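Alpha-galacturonidase (Bacillus subtilis, PDB 3FEF) hydrolyses alpha-1,4-linked galacturonate, probably with digalacturonate as natural substrate, as an NAD- and manganese-dependent family 4 glycosidase. Local coordinates at residues Tyr104-Asp109 against Pro280-Pro285; Glu92-Leu97 against Gly115-Leu120; Met182-Glu185 against Ile189-Pro192. All coordinates share one frame; numbering follows the deposited sequence.

Interaction 1: residues Tyr104-Asp109 against Pro280-Pro285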
# COMPACT_ATOMS: atom_id res chain seq x y z
N TYR A 104 27.03 6.94 -26.93
CA TYR A 104 26.69 5.90 -27.88
C TYR A 104 25.52 5.06 -27.42
O TYR A 104 25.31 4.85 -26.22
CB TYR A 104 27.90 5.01 -28.17
CG TYR A 104 28.94 5.79 -28.92
CD1 TYR A 104 29.10 5.62 -30.28
CD2 TYR A 104 29.69 6.76 -28.28
CE1 TYR A 104 30.02 6.36 -30.98
CE2 TYR A 104 30.62 7.51 -28.97
CZ TYR A 104 30.77 7.30 -30.32
OH TYR A 104 31.68 8.03 -31.02
N GLN A 105 24.75 4.60 -28.39
CA GLN A 105 23.58 3.80 -28.16
C GLN A 105 23.59 2.64 -29.13
O GLN A 105 23.92 2.80 -30.31
CB GLN A 105 22.32 4.64 -28.39
CG GLN A 105 22.14 5.78 -27.40
CD GLN A 105 20.94 6.64 -27.73
OE1 GLN A 105 19.87 6.49 -27.13
NE2 GLN A 105 21.10 7.52 -28.71
N SER A 106 23.24 1.46 -28.66
CA SER A 106 23.25 0.30 -29.52
C SER A 106 21.92 0.13 -30.25
O SER A 106 21.88 -0.38 -31.36
CB SER A 106 23.59 -0.96 -28.71
OG SER A 106 22.76 -1.05 -27.57
N VAL A 107 20.83 0.55 -29.63
CA VAL A 107 19.53 0.37 -30.26
C VAL A 107 18.76 1.67 -30.25
O VAL A 107 18.21 2.08 -31.26
CB VAL A 107 18.69 -0.69 -29.54
CG1 VAL A 107 17.44 -1.03 -30.35
CG2 VAL A 107 19.51 -1.93 -29.26
N GLY A 108 18.72 2.31 -29.08
CA GLY A 108 18.07 3.61 -28.94
C GLY A 108 16.57 3.67 -29.13
O GLY A 108 16.05 4.70 -29.52
N ASP A 109 15.87 2.57 -28.83
CA ASP A 109 14.42 2.53 -29.00
C ASP A 109 13.69 2.32 -27.67
O ASP A 109 12.48 2.20 -27.64
CB ASP A 109 14.02 1.42 -29.98
CG ASP A 109 14.32 0.01 -29.45
OD1 ASP A 109 14.99 -0.12 -28.41
OD2 ASP A 109 13.88 -0.97 -30.06
N PRO A 280 31.55 -0.45 -19.51
CA PRO A 280 32.40 -0.21 -20.67
C PRO A 280 31.71 -0.63 -21.96
O PRO A 280 32.23 -0.38 -23.05
CB PRO A 280 33.60 -1.13 -20.42
CG PRO A 280 33.10 -2.19 -19.46
CD PRO A 280 32.09 -1.50 -18.61
N TYR A 281 30.54 -1.24 -21.84
CA TYR A 281 29.91 -1.97 -22.96
C TYR A 281 29.74 -1.19 -24.25
O TYR A 281 30.18 -1.64 -25.31
CB TYR A 281 28.54 -2.50 -22.54
CG TYR A 281 28.53 -3.15 -21.18
CD1 TYR A 281 29.44 -4.17 -20.87
CD2 TYR A 281 27.62 -2.76 -20.21
CE1 TYR A 281 29.42 -4.78 -19.63
CE2 TYR A 281 27.61 -3.36 -18.95
CZ TYR A 281 28.51 -4.37 -18.67
OH TYR A 281 28.50 -4.96 -17.43
N LEU A 282 29.08 -0.04 -24.17
CA LEU A 282 28.66 0.70 -25.36
C LEU A 282 29.83 1.36 -26.08
O LEU A 282 29.74 1.67 -27.26
CB LEU A 282 27.61 1.75 -24.99
CG LEU A 282 26.22 1.21 -24.64
CD1 LEU A 282 25.29 2.36 -24.23
CD2 LEU A 282 25.66 0.45 -25.84
N LYS A 283 30.92 1.56 -25.36
CA LYS A 283 32.09 2.20 -25.94
C LYS A 283 33.10 1.20 -26.48
O LYS A 283 33.98 1.57 -27.23
CB LYS A 283 32.75 3.15 -24.93
CG LYS A 283 31.81 4.30 -24.56
CD LYS A 283 32.34 5.17 -23.44
CE LYS A 283 31.68 6.56 -23.51
NZ LYS A 283 32.38 7.55 -22.63
N GLN A 284 32.98 -0.06 -26.10
CA GLN A 284 33.87 -1.10 -26.61
C GLN A 284 33.07 -2.32 -26.98
O GLN A 284 33.29 -3.40 -26.45
CB GLN A 284 34.93 -1.48 -25.55
CG GLN A 284 35.79 -0.31 -25.07
CD GLN A 284 36.62 -0.64 -23.82
OE1 GLN A 284 37.12 -1.76 -23.66
NE2 GLN A 284 36.76 0.33 -22.93
N PRO A 285 32.12 -2.16 -27.92
CA PRO A 285 31.20 -3.25 -28.21
C PRO A 285 31.91 -4.49 -28.76
O PRO A 285 31.47 -5.61 -28.49
CB PRO A 285 30.24 -2.65 -29.26
CG PRO A 285 30.95 -1.47 -29.82
CD PRO A 285 31.82 -0.95 -28.70
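At the junction between the NAD-binding, Rossmann-type part of this family 4 glycosidase and its C-terminal part, Leu282 pushes its two methyl groups against Tyr104 and Ser106. The branch CD1 meets backbone: it lies 3.2 Å from Tyr104 O, a close approach of a methyl group to a carbonyl oxygen. The other branch, CD2, turns to Ser106, 3.7 Å from its OG and almost as near its CB, so that the fork of the leucine spreads along the chain from one residue to the next but one. Its stem is extended, with CD1 anti to CA (chi2 177°), which carries the fork forward from the backbone of 280-283. Tyr104 adds its CB, 3.9 Å from Leu282 O.

No hydrogen bond crosses between the two segments; the contact is van der Waals packing between two loops that are 171 residues apart in the chain. One loop links helix 88-96 to helix 112-136, and the other follows helix 270-273, so the leucine packs across the two parts of the family 4 fold. The side chain of Ser106 is about 9 Å from that of the metal ligand His206, near it but not touching.

The hydroxyl of Ser106 is bonded to Arg271 O, which fixes its rotation while its flank meets the leucine methyl. Glu275 OE2 accepts hydrogen bonds from the backbone N of Val107 and of Gly108, and Gln105, whose CB points away from Leu282, takes a hydrogen bond from Gly114 N through OE1, its NE2 being turned to the backbone of helix 88-96. On the other loop, Tyr281 OH is hydrogen-bonded both to Asp257 and to Arg425 of a second subunit.

Interaction 2: residues Glu92-Leu97 against Gly115-Leu120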
# COMPACT_ATOMS: atom_id res chain seq x y z
N GLU A 92 17.52 8.38 -36.95
CA GLU A 92 18.91 8.76 -37.14
C GLU A 92 19.30 9.82 -36.10
O GLU A 92 20.41 9.80 -35.55
CB GLU A 92 19.10 9.29 -38.56
CG GLU A 92 20.56 9.44 -39.00
CD GLU A 92 20.69 9.75 -40.49
OE1 GLU A 92 20.11 9.00 -41.31
OE2 GLU A 92 21.36 10.75 -40.85
N VAL A 93 18.39 10.74 -35.83
CA VAL A 93 18.55 11.70 -34.74
C VAL A 93 18.49 11.00 -33.37
O VAL A 93 19.43 11.10 -32.59
CB VAL A 93 17.50 12.82 -34.83
CG1 VAL A 93 17.67 13.81 -33.66
CG2 VAL A 93 17.62 13.54 -36.18
N ASP A 94 17.41 10.28 -33.07
CA ASP A 94 17.34 9.52 -31.81
C ASP A 94 18.68 8.83 -31.52
O ASP A 94 19.28 8.99 -30.47
CB ASP A 94 16.27 8.42 -31.86
CG ASP A 94 14.87 8.95 -32.08
OD1 ASP A 94 14.66 10.17 -31.93
OD2 ASP A 94 13.97 8.15 -32.41
N VAL A 95 19.14 8.04 -32.48
CA VAL A 95 20.25 7.14 -32.25
C VAL A 95 21.64 7.76 -32.41
O VAL A 95 22.55 7.40 -31.69
CB VAL A 95 20.12 5.88 -33.14
CG1 VAL A 95 21.23 4.89 -32.86
CG2 VAL A 95 18.74 5.22 -32.91
N HIS A 96 21.82 8.70 -33.33
CA HIS A 96 23.19 9.16 -33.64
C HIS A 96 23.60 10.56 -33.15
O HIS A 96 24.78 10.79 -32.84
CB HIS A 96 23.51 8.99 -35.14
CG HIS A 96 23.56 7.56 -35.57
ND1 HIS A 96 24.59 6.72 -35.21
CD2 HIS A 96 22.69 6.81 -36.29
CE1 HIS A 96 24.36 5.52 -35.71
NE2 HIS A 96 23.22 5.55 -36.37
N LEU A 97 22.65 11.47 -33.04
CA LEU A 97 23.00 12.83 -32.60
C LEU A 97 23.74 12.86 -31.25
O LEU A 97 24.68 13.59 -31.07
CB LEU A 97 21.77 13.73 -32.58
CG LEU A 97 22.11 15.22 -32.42
CD1 LEU A 97 23.10 15.69 -33.52
CD2 LEU A 97 20.84 16.07 -32.44
N GLY A 115 15.67 6.60 -26.65
CA GLY A 115 14.49 5.98 -26.08
C GLY A 115 13.53 7.04 -25.56
O GLY A 115 12.33 6.97 -25.83
N ILE A 116 14.05 8.03 -24.84
CA ILE A 116 13.23 9.10 -24.27
C ILE A 116 12.55 9.94 -25.36
O ILE A 116 11.34 10.16 -25.31
CB ILE A 116 14.08 10.05 -23.41
CG1 ILE A 116 14.86 9.26 -22.34
CG2 ILE A 116 13.22 11.19 -22.85
CD1 ILE A 116 14.22 9.19 -20.98
N ILE A 117 13.33 10.42 -26.32
CA ILE A 117 12.80 11.22 -27.41
C ILE A 117 11.78 10.40 -28.18
O ILE A 117 10.68 10.87 -28.48
CB ILE A 117 13.94 11.72 -28.36
CG1 ILE A 117 14.89 12.63 -27.58
CG2 ILE A 117 13.36 12.49 -29.56
CD1 ILE A 117 14.22 13.89 -27.04
N ARG A 118 12.13 9.14 -28.47
CA ARG A 118 11.21 8.27 -29.20
C ARG A 118 9.89 8.07 -28.45
O ARG A 118 8.80 8.15 -29.03
CB ARG A 118 11.88 6.93 -29.51
CG ARG A 118 11.07 6.00 -30.40
CD ARG A 118 11.84 4.69 -30.54
NE ARG A 118 11.04 3.60 -31.08
CZ ARG A 118 11.37 2.94 -32.19
NH1 ARG A 118 12.47 3.28 -32.84
NH2 ARG A 118 10.60 1.94 -32.63
N GLY A 119 9.99 7.81 -27.15
CA GLY A 119 8.78 7.62 -26.35
C GLY A 119 7.94 8.87 -26.46
O GLY A 119 6.72 8.82 -26.68
N LEU A 120 8.59 10.01 -26.31
CA LEU A 120 7.90 11.28 -26.38
C LEU A 120 7.06 11.36 -27.67
O LEU A 120 5.90 11.70 -27.65
CB LEU A 120 8.95 12.36 -26.38
CG LEU A 120 8.78 13.58 -25.53
CD1 LEU A 120 8.05 13.25 -24.22
CD2 LEU A 120 10.19 14.13 -25.27
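Asp94 sets its carboxylate against the flanks of Ile117 and Arg118, dividing its two oxygens between them. OD1 lies 3.6 Å from Ile117 CG2, and OD2 is 3.8 Å from Arg118 CB, with CG of the arginine only slightly farther. The carboxylate gets there with CG beside the backbone N and anti to the carbonyl carbon (chi1 -61°).

Ile117 meets it mainly with its short branch, CG2, while its CB stands just behind, 4.0 Å from Asp94 OD1. The longer CG1 arm leads away, and the side chain packs on Phe432 and Met435 of helix 425-435. Arg118 passes at about a right angle to Asp94. Its chain is extended from CG to NE, which leaves CB and CG facing OD2 and carries the guanidinium past the aspartate. The carboxylate and guanidinium planes are 59° apart.

Both helices, 88-96 and 112-136, belong to the connection between the neighbouring parallel strands 78-81 and 141-144, a beta-alpha-beta crossover of the Rossmann-type domain, and Asp94 makes the contact between these segments.

Asp94 OD2 and Arg118 NH1 are 5.1 Å apart, so the opposite charges are near without pairing. The aspartate finds its salt bridge one turn further along helix 112-136, from OD2 to Arg121 NH2, while Arg118 gives its NE to the backbone oxygen of Asn147, a probable substrate-binding residue by analogy with relatives. With Arg118 also close by, the buried carboxylate is likely to stay ionised.

Interaction 3: residues Met182-Glu185 against Ile189-Pro192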
# COMPACT_ATOMS: atom_id res chain seq x y z
N MSE A 182 22.93 -24.59 -22.92
CA MSE A 182 23.83 -24.77 -21.79
C MSE A 182 23.57 -26.12 -21.12
O MSE A 182 24.51 -26.81 -20.74
CB MSE A 182 23.66 -23.62 -20.79
CG MSE A 182 24.18 -23.92 -19.40
SE MSE A 182 23.48 -22.62 -18.07
CE MSE A 182 21.73 -23.45 -17.78
N VAL A 183 22.30 -26.47 -20.97
CA VAL A 183 21.90 -27.78 -20.46
C VAL A 183 22.53 -28.93 -21.27
O VAL A 183 23.08 -29.87 -20.71
CB VAL A 183 20.37 -27.94 -20.51
CG1 VAL A 183 19.96 -29.38 -20.23
CG2 VAL A 183 19.68 -26.95 -19.53
N THR A 184 22.42 -28.85 -22.59
CA THR A 184 23.05 -29.81 -23.46
C THR A 184 24.57 -29.81 -23.30
O THR A 184 25.19 -30.86 -23.12
CB THR A 184 22.75 -29.53 -24.93
OG1 THR A 184 21.33 -29.55 -25.13
CG2 THR A 184 23.40 -30.58 -25.83
N GLU A 185 25.19 -28.64 -23.34
CA GLU A 185 26.63 -28.59 -23.23
C GLU A 185 27.19 -28.93 -21.86
O GLU A 185 28.28 -29.46 -21.76
CB GLU A 185 27.18 -27.24 -23.67
CG GLU A 185 28.67 -27.32 -23.93
CD GLU A 185 29.40 -26.11 -23.47
OE1 GLU A 185 29.25 -25.05 -24.12
OE2 GLU A 185 30.13 -26.21 -22.45
N ILE A 189 22.50 -33.66 -22.05
CA ILE A 189 21.14 -34.08 -22.41
C ILE A 189 20.39 -33.09 -23.30
O ILE A 189 20.57 -31.87 -23.19
CB ILE A 189 20.30 -34.40 -21.17
CG1 ILE A 189 19.95 -33.14 -20.40
CG2 ILE A 189 21.06 -35.38 -20.28
CD1 ILE A 189 19.40 -33.42 -19.01
N GLU A 190 19.56 -33.62 -24.19
CA GLU A 190 18.75 -32.82 -25.09
C GLU A 190 17.67 -32.02 -24.35
O GLU A 190 17.18 -32.43 -23.31
CB GLU A 190 18.06 -33.72 -26.11
CG GLU A 190 19.03 -34.49 -26.95
CD GLU A 190 19.89 -33.59 -27.79
OE1 GLU A 190 19.34 -32.92 -28.69
OE2 GLU A 190 21.11 -33.54 -27.55
N VAL A 191 17.31 -30.88 -24.91
CA VAL A 191 16.11 -30.18 -24.48
C VAL A 191 15.31 -30.02 -25.74
O VAL A 191 15.80 -29.46 -26.70
CB VAL A 191 16.42 -28.80 -23.88
CG1 VAL A 191 15.14 -28.01 -23.69
CG2 VAL A 191 17.15 -28.95 -22.56
N PRO A 192 14.08 -30.57 -25.75
CA PRO A 192 13.24 -30.61 -26.95
C PRO A 192 12.67 -29.24 -27.35
O PRO A 192 12.51 -28.96 -28.54
CB PRO A 192 12.10 -31.58 -26.56
CG PRO A 192 12.36 -32.01 -25.13
CD PRO A 192 13.37 -31.08 -24.56
O HOH W 1 18.73 -30.07 -27.26
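Val183 and Thr184, in the last turns of helix 171-187, receive the chain that leaves the helix and folds back over it at 189-192. The apolar part centres on Val183 CG1, which sits 3.8 Å from Ile189 CG1 and 3.7 Å from Val191 CG2. Ile189 lays CG1 between its own N and carbonyl carbon (chi1 71°), which brings that arm to the valine although its CB points away. Beyond the segments, Ile189 and Val191 both rest on Tyr215 of strand 207-215.

The polar part is gathered around Ile189 O. Thr184 OG1 lies 3.1 Å from it, a possible hydrogen bond shared with a weak alternative to Ala180 O one turn back, and Thr184 CA adds a CH···O contact to Ile189 O of 3.2 Å. A water extends the set: it accepts from Val191 N at 2.9 Å, donates weakly to Glu190 OE1 and is weakly linked to Thr184 OG1. A valine in place of Thr184 would probably leave Ile189 O without its hydroxyl partner and the water without one of its links.

Far from the metal site, this contact brings the helix's exit chain back on the way to strand 197-202. Because its polar links are mostly weak or shared, the valine and isoleucine packing likely carries much of the hold.

Overall arrangement
Interactions 1 and 2 are neighbours, their centres about 14 Å apart, and they touch directly: Gln105 NE2 lies 2.9 Å from Asp94 O, a probable hydrogen bond, and Asp109 CA packs on Arg118 CD at 3.7 Å. Their segments alternate along the chain, with 104-109 lying between 92-97 and 115-120. Interaction 2 comes nearer the active site: the Arg118 side chain is about 4 Å from that of Asn147 and about 10 Å from the bound magnesium, whereas that of Ser106 is about 12 Å from the metal. Interaction 3 stands apart, its centre about 32 Å from that of interaction 1 and about 40 Å from that of interaction 2.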